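Prolyl oligopeptidase (Galerina marginata, PDB 5N4B) cleaves toxin precursor peptides after proline and closes the released peptide into a macrocycle during amanitin biosynthesis in this mushroom. Local coordinates at residues A[25-30]-A[632-637]; A[542-547]-A[619-624]. The protein carries 1 engineered substitution. One frame throughout, in Å; residues are numbered along the deposited sequence.

In the fold
Contact 1 fastens the turn at 25-30, between the two strands of the N-terminal hairpin, to helix 630-636 near the rim of the molecule, about 32 Å from the chain centre. Contact 2, about 15 Å from it between centres, lies deeper in the alpha/beta-hydrolase domain and is nested along the chain within the loop that contact 1 closes. Helices 621-624 and 630-636 follow each other in sequence, and the two contacts touch directly: Arg544 NH2 forms a salt bridge with Glu632 OE2 at 2.9 Å. Contact 2 is the one near the catalytic centre, with the Tyr624 side chain about 7 Å from that of Ala578, the engineered position of the nucleophile; contact 1 lies away from it.

Contact 1: A[25-30]-A[632-637]; sequences QSASKG and EFDYIY
Asp634 reaches from helix 630-636 into the tight turn that joins strands 21-26 and 30-35. Its CB points at the turn; chi1 of -77°, with CG anti to the carbonyl carbon, carries CG there, and chi2 of -9° sets the carboxylate so that both oxygens meet the turn. OD1 takes a very short hydrogen bond, 2.4 Å, from Ser26 OG on its syn lone pair. OD2, also by its syn lone pair, accepts from Ser28 N at 2.9 Å. Ser28 OG lies 3.2 Å from OD2, a weak bond at best, as Ser26 OG is also within its reach. Ser26 OG, anti to its own backbone N (chi1 162°), accepts from Lys29 N at 2.9 Å, an ST motif that ties the turn to itself. Beside the carboxylate, the Phe633 ring meets Ser26 CB obliquely through CD1, 3.9 Å away, and packs on Tyr24 and Leu609. The Ala27 backbone is also hydrogen-bonded to Pro630 of the same helix. Gripped at both oxygens, the carboxylate has its rotation fixed, and such a set of donors would be expected to stabilise Asp634 as the anion. Its bonds tie the N-terminal hairpin to helix 630-636 of the hydrolase domain.

Contact 2: A[542-547]-A[619-624]; sequences GRRETK and AWISEY
Gly542 lies in the loop between helices 536-540 and 548-563, and its carbonyl receives Lys547 NZ. Arg543 lays its CG 3.5 Å from Ser622 O, then bends at chi3 so that its guanidinium turns to Glu536; its backbone N donates to Thr546 OG1, bracing the loop. Arg544, with a positive phi of 54°, makes the one direct backbone-to-backbone hydrogen bond between the segments: its N donates to Glu623 O at 2.8 Å, nearly straight at 164° but from above the carbonyl plane. Its CG stands anti to the carbonyl carbon, and CD passes 3.2 Å from Ser622 O. A bend at chi3 (56°) brings NH1 to Ile621 O, 3.0 Å away and close to the guanidinium plane, while NH2 pairs with Glu632. A water donates to Arg544 O and Tyr624 O, bridging the two backbones. Lys547 points at the helix and bends at chi2 and chi3; CD comes to the edge of the Tyr624 ring, 4.4 Å from CD1. NZ forms a salt bridge with Glu623 OE2 at 3.0 Å, on the anti lone pair, and also donates to Gly498 O. Tyr624 OH is hydrogen-bonded to Asn579 OD1, one residue after the catalytic position. Glu623 further accepts from His539 and Phe500 N, so its buried carboxylate is well satisfied and probably stays ionised, while the guanidinium charge of Arg544 is balanced by Glu632.

Contact 1: A[25-30]-A[632-637]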
loop_
_atom_site.group_PDB
_atom_site.type_symbol
_atom_site.label_atom_id
_atom_site.label_comp_id
_atom_site.label_asym_id
_atom_site.label_seq_id
_atom_site.Cartn_x
_atom_site.Cartn_y
_atom_site.Cartn_z
ATOM N N GLN A 25 21.885 -25.741 1.158
ATOM C CA GLN A 25 21.451 -27.136 1.092
ATOM C C GLN A 25 20.205 -27.276 0.232
ATOM O O GLN A 25 19.193 -26.610 0.488
ATOM C CB GLN A 25 21.177 -27.705 2.480
ATOM C CG GLN A 25 22.337 -27.637 3.440
ATOM C CD GLN A 25 23.596 -28.310 2.893
ATOM O OE1 GLN A 25 24.707 -27.788 3.061
ATOM N NE2 GLN A 25 23.427 -29.453 2.219
ATOM N N SER A 26 20.279 -28.142 -0.781
ATOM C CA SER A 26 19.182 -28.486 -1.676
ATOM C C SER A 26 18.694 -29.896 -1.383
ATOM O O SER A 26 19.496 -30.823 -1.237
ATOM C CB SER A 26 19.691 -28.447 -3.111
ATOM O OG SER A 26 18.876 -29.132 -4.009
ATOM N N ALA A 27 17.382 -30.089 -1.337
ATOM C CA ALA A 27 16.906 -31.444 -1.110
ATOM C C ALA A 27 17.285 -32.348 -2.266
ATOM O O ALA A 27 17.701 -33.498 -2.041
ATOM C CB ALA A 27 15.403 -31.443 -0.856
ATOM N N SER A 28 17.189 -31.857 -3.498
ATOM C CA SER A 28 17.465 -32.701 -4.657
ATOM C C SER A 28 18.946 -32.799 -4.995
ATOM O O SER A 28 19.373 -33.840 -5.507
ATOM C CB SER A 28 16.711 -32.229 -5.890
ATOM O OG SER A 28 17.081 -30.915 -6.229
ATOM N N LYS A 29 19.757 -31.776 -4.710
ATOM C CA LYS A 29 21.145 -31.738 -5.169
ATOM C C LYS A 29 22.170 -31.757 -4.049
ATOM O O LYS A 29 23.377 -31.787 -4.335
ATOM C CB LYS A 29 21.398 -30.490 -6.028
ATOM C CG LYS A 29 20.526 -30.340 -7.274
ATOM C CD LYS A 29 20.628 -31.523 -8.229
ATOM C CE LYS A 29 20.507 -31.076 -9.685
ATOM N NZ LYS A 29 21.259 -32.006 -10.589
ATOM N N GLY A 30 21.760 -31.723 -2.786
ATOM C CA GLY A 30 22.731 -31.629 -1.710
ATOM C C GLY A 30 23.350 -30.236 -1.640
ATOM O O GLY A 30 22.665 -29.223 -1.816
ATOM N N GLU A 632 12.607 -26.064 0.173
ATOM C CA GLU A 632 12.088 -24.778 -0.251
ATOM C C GLU A 632 13.117 -24.048 -1.104
ATOM O O GLU A 632 12.770 -23.462 -2.149
ATOM C CB GLU A 632 11.637 -24.004 0.979
ATOM C CG GLU A 632 10.525 -24.762 1.760
ATOM C CD GLU A 632 9.965 -24.075 2.966
ATOM O OE1 GLU A 632 10.274 -22.905 3.222
ATOM O OE2 GLU A 632 9.150 -24.744 3.681
ATOM N N PHE A 633 14.405 -24.143 -0.719
ATOM C CA PHE A 633 15.493 -23.732 -1.603
ATOM C C PHE A 633 15.257 -24.245 -3.024
ATOM O O PHE A 633 15.468 -23.540 -4.014
ATOM C CB PHE A 633 16.848 -24.216 -1.062
ATOM C CG PHE A 633 17.989 -23.885 -1.958
ATOM C CD1 PHE A 633 18.370 -24.762 -2.970
ATOM C CD2 PHE A 633 18.685 -22.694 -1.842
ATOM C CE1 PHE A 633 19.405 -24.459 -3.806
ATOM C CE2 PHE A 633 19.744 -22.399 -2.720
ATOM C CZ PHE A 633 20.071 -23.265 -3.681
ATOM N N ASP A 634 14.800 -25.482 -3.156
ATOM C CA ASP A 634 14.693 -26.078 -4.481
ATOM C C ASP A 634 13.670 -25.410 -5.387
ATOM O O ASP A 634 13.804 -25.489 -6.613
ATOM C CB ASP A 634 14.418 -27.572 -4.387
ATOM C CG ASP A 634 15.650 -28.356 -4.035
ATOM O OD1 ASP A 634 16.799 -27.850 -4.001
ATOM O OD2 ASP A 634 15.446 -29.555 -3.774
ATOM N N TYR A 635 12.619 -24.786 -4.853
ATOM C CA TYR A 635 11.724 -24.010 -5.703
ATOM C C TYR A 635 12.046 -22.519 -5.718
ATOM O O TYR A 635 11.671 -21.834 -6.672
ATOM C CB TYR A 635 10.252 -24.269 -5.365
ATOM C CG TYR A 635 9.764 -23.937 -3.979
ATOM C CD1 TYR A 635 9.588 -22.632 -3.554
ATOM C CD2 TYR A 635 9.371 -24.937 -3.110
ATOM C CE1 TYR A 635 9.096 -22.349 -2.280
ATOM C CE2 TYR A 635 8.843 -24.661 -1.861
ATOM C CZ TYR A 635 8.694 -23.348 -1.442
ATOM O OH TYR A 635 8.170 -23.050 -0.188
ATOM N N ILE A 636 12.779 -22.025 -4.717
ATOM C CA ILE A 636 13.189 -20.615 -4.682
ATOM C C ILE A 636 14.330 -20.325 -5.647
ATOM O O ILE A 636 14.313 -19.336 -6.399
ATOM C CB ILE A 636 13.587 -20.209 -3.254
ATOM C CG1 ILE A 636 12.399 -20.278 -2.328
ATOM C CG2 ILE A 636 14.179 -18.808 -3.228
ATOM C CD1 ILE A 636 12.789 -20.246 -0.811
ATOM N N TYR A 637 15.380 -21.133 -5.584
ATOM C CA TYR A 637 16.576 -20.862 -6.372
ATOM C C TYR A 637 16.310 -20.705 -7.848
ATOM O O TYR A 637 16.865 -19.765 -8.450
ATOM C CB TYR A 637 17.581 -21.987 -6.085
ATOM C CG TYR A 637 18.956 -21.835 -6.668
ATOM C CD1 TYR A 637 19.642 -20.639 -6.628
ATOM C CD2 TYR A 637 19.610 -22.946 -7.198
ATOM C CE1 TYR A 637 20.940 -20.525 -7.117
ATOM C CE2 TYR A 637 20.928 -22.830 -7.697
ATOM C CZ TYR A 637 21.554 -21.611 -7.648
ATOM O OH TYR A 637 22.843 -21.473 -8.122
#

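Contact 2: A[542-547]-A[619-624]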
loop_
_atom_site.group_PDB
_atom_site.type_symbol
_atom_site.label_atom_id
_atom_site.label_comp_id
_atom_site.label_asym_id
_atom_site.label_seq_id
_atom_site.Cartn_x
_atom_site.Cartn_y
_atom_site.Cartn_z
ATOM N N GLY A 542 -0.432 -18.433 -5.977
ATOM C CA GLY A 542 0.825 -17.815 -6.335
ATOM C C GLY A 542 1.634 -17.465 -5.117
ATOM O O GLY A 542 1.866 -16.302 -4.840
ATOM N N ARG A 543 2.063 -18.481 -4.369
ATOM C CA ARG A 543 2.685 -18.293 -3.074
ATOM C C ARG A 543 3.587 -19.487 -2.772
ATOM O O ARG A 543 3.204 -20.620 -3.030
ATOM C CB ARG A 543 1.540 -18.258 -2.029
ATOM C CG ARG A 543 1.917 -17.946 -0.627
ATOM C CD ARG A 543 0.687 -17.740 0.290
ATOM N NE ARG A 543 -0.030 -18.989 0.566
ATOM C CZ ARG A 543 -1.325 -19.100 0.885
ATOM N NH1 ARG A 543 -2.149 -18.030 0.967
ATOM N NH2 ARG A 543 -1.796 -20.322 1.123
ATOM N N ARG A 544 4.768 -19.236 -2.214
ATOM C CA ARG A 544 5.652 -20.324 -1.807
ATOM C C ARG A 544 5.887 -21.262 -2.987
ATOM O O ARG A 544 6.387 -20.829 -4.025
ATOM C CB ARG A 544 5.152 -21.007 -0.509
ATOM C CG ARG A 544 5.277 -20.054 0.706
ATOM C CD ARG A 544 4.624 -20.570 1.989
ATOM N NE ARG A 544 5.149 -21.862 2.362
ATOM C CZ ARG A 544 6.232 -22.028 3.118
ATOM N NH1 ARG A 544 6.922 -20.989 3.579
ATOM N NH2 ARG A 544 6.624 -23.256 3.412
ATOM N N GLU A 545 5.545 -22.544 -2.882
ATOM C CA GLU A 545 5.876 -23.435 -3.988
ATOM C C GLU A 545 5.132 -23.137 -5.289
ATOM O O GLU A 545 5.560 -23.648 -6.334
ATOM C CB GLU A 545 5.693 -24.901 -3.587
ATOM C CG GLU A 545 4.267 -25.351 -3.461
ATOM C CD GLU A 545 3.662 -25.142 -2.083
ATOM O OE1 GLU A 545 4.196 -24.363 -1.249
ATOM O OE2 GLU A 545 2.617 -25.801 -1.827
ATOM N N THR A 546 4.042 -22.373 -5.260
ATOM C CA THR A 546 3.334 -22.001 -6.477
ATOM C C THR A 546 3.644 -20.579 -6.950
ATOM O O THR A 546 2.948 -20.066 -7.830
ATOM C CB THR A 546 1.816 -22.102 -6.279
ATOM O OG1 THR A 546 1.406 -21.178 -5.291
ATOM C CG2 THR A 546 1.346 -23.518 -5.872
ATOM N N LYS A 547 4.661 -19.929 -6.378
ATOM C CA LYS A 547 4.960 -18.542 -6.748
ATOM C C LYS A 547 5.259 -18.406 -8.232
ATOM O O LYS A 547 5.003 -17.347 -8.817
ATOM C CB LYS A 547 6.154 -18.024 -5.920
ATOM C CG LYS A 547 6.344 -16.511 -6.014
ATOM C CD LYS A 547 5.259 -15.786 -5.189
ATOM C CE LYS A 547 4.741 -14.555 -5.828
ATOM N NZ LYS A 547 3.517 -14.084 -5.067
ATOM N N ALA A 619 9.540 -11.865 7.506
ATOM C CA ALA A 619 8.078 -11.955 7.439
ATOM C C ALA A 619 7.593 -12.442 6.095
ATOM O O ALA A 619 6.443 -12.905 5.996
ATOM C CB ALA A 619 7.478 -10.606 7.747
ATOM N N TRP A 620 8.420 -12.364 5.049
ATOM C CA TRP A 620 8.008 -12.795 3.721
ATOM C C TRP A 620 8.279 -14.276 3.449
ATOM O O TRP A 620 8.022 -14.743 2.333
ATOM C CB TRP A 620 8.700 -11.968 2.644
ATOM C CG TRP A 620 8.675 -10.510 2.847
ATOM C CD1 TRP A 620 7.768 -9.766 3.537
ATOM C CD2 TRP A 620 9.665 -9.612 2.360
ATOM N NE1 TRP A 620 8.140 -8.441 3.506
ATOM C CE2 TRP A 620 9.303 -8.324 2.779
ATOM C CE3 TRP A 620 10.825 -9.778 1.610
ATOM C CZ2 TRP A 620 10.092 -7.203 2.474
ATOM C CZ3 TRP A 620 11.602 -8.683 1.315
ATOM C CH2 TRP A 620 11.247 -7.430 1.749
ATOM N N ILE A 621 8.805 -15.016 4.407
ATOM C CA ILE A 621 8.901 -16.460 4.252
ATOM C C ILE A 621 7.533 -17.074 3.975
ATOM O O ILE A 621 7.436 -18.057 3.231
ATOM C CB ILE A 621 9.597 -17.060 5.475
ATOM C CG1 ILE A 621 11.088 -16.702 5.413
ATOM C CG2 ILE A 621 9.408 -18.550 5.511
ATOM C CD1 ILE A 621 11.832 -17.028 6.725
ATOM N N SER A 622 6.457 -16.506 4.527
ATOM C CA SER A 622 5.128 -17.030 4.225
ATOM C C SER A 622 4.739 -16.802 2.771
ATOM O O SER A 622 3.811 -17.458 2.283
ATOM C CB SER A 622 4.100 -16.400 5.150
ATOM O OG SER A 622 4.123 -15.014 5.049
ATOM N N GLU A 623 5.407 -15.887 2.072
ATOM C CA GLU A 623 5.167 -15.586 0.675
ATOM C C GLU A 623 6.087 -16.304 -0.294
ATOM O O GLU A 623 5.638 -16.741 -1.353
ATOM C CB GLU A 623 5.296 -14.086 0.408
ATOM C CG GLU A 623 4.763 -13.649 -0.945
ATOM C CD GLU A 623 3.220 -13.722 -1.092
ATOM O OE1 GLU A 623 2.543 -13.916 -0.070
ATOM O OE2 GLU A 623 2.724 -13.607 -2.249
ATOM N N TYR A 624 7.366 -16.429 0.036
ATOM C CA TYR A 624 8.386 -16.936 -0.882
ATOM C C TYR A 624 8.937 -18.307 -0.503
ATOM O O TYR A 624 9.564 -18.947 -1.360
ATOM C CB TYR A 624 9.551 -15.943 -0.945
ATOM C CG TYR A 624 9.198 -14.529 -1.336
ATOM C CD1 TYR A 624 8.351 -14.295 -2.373
ATOM C CD2 TYR A 624 9.741 -13.448 -0.671
ATOM C CE1 TYR A 624 8.006 -13.006 -2.745
ATOM C CE2 TYR A 624 9.417 -12.158 -1.023
ATOM C CZ TYR A 624 8.542 -11.951 -2.071
ATOM O OH TYR A 624 8.277 -10.641 -2.335
HETATM O O HOH W 1 8.639 -19.050 -4.038
#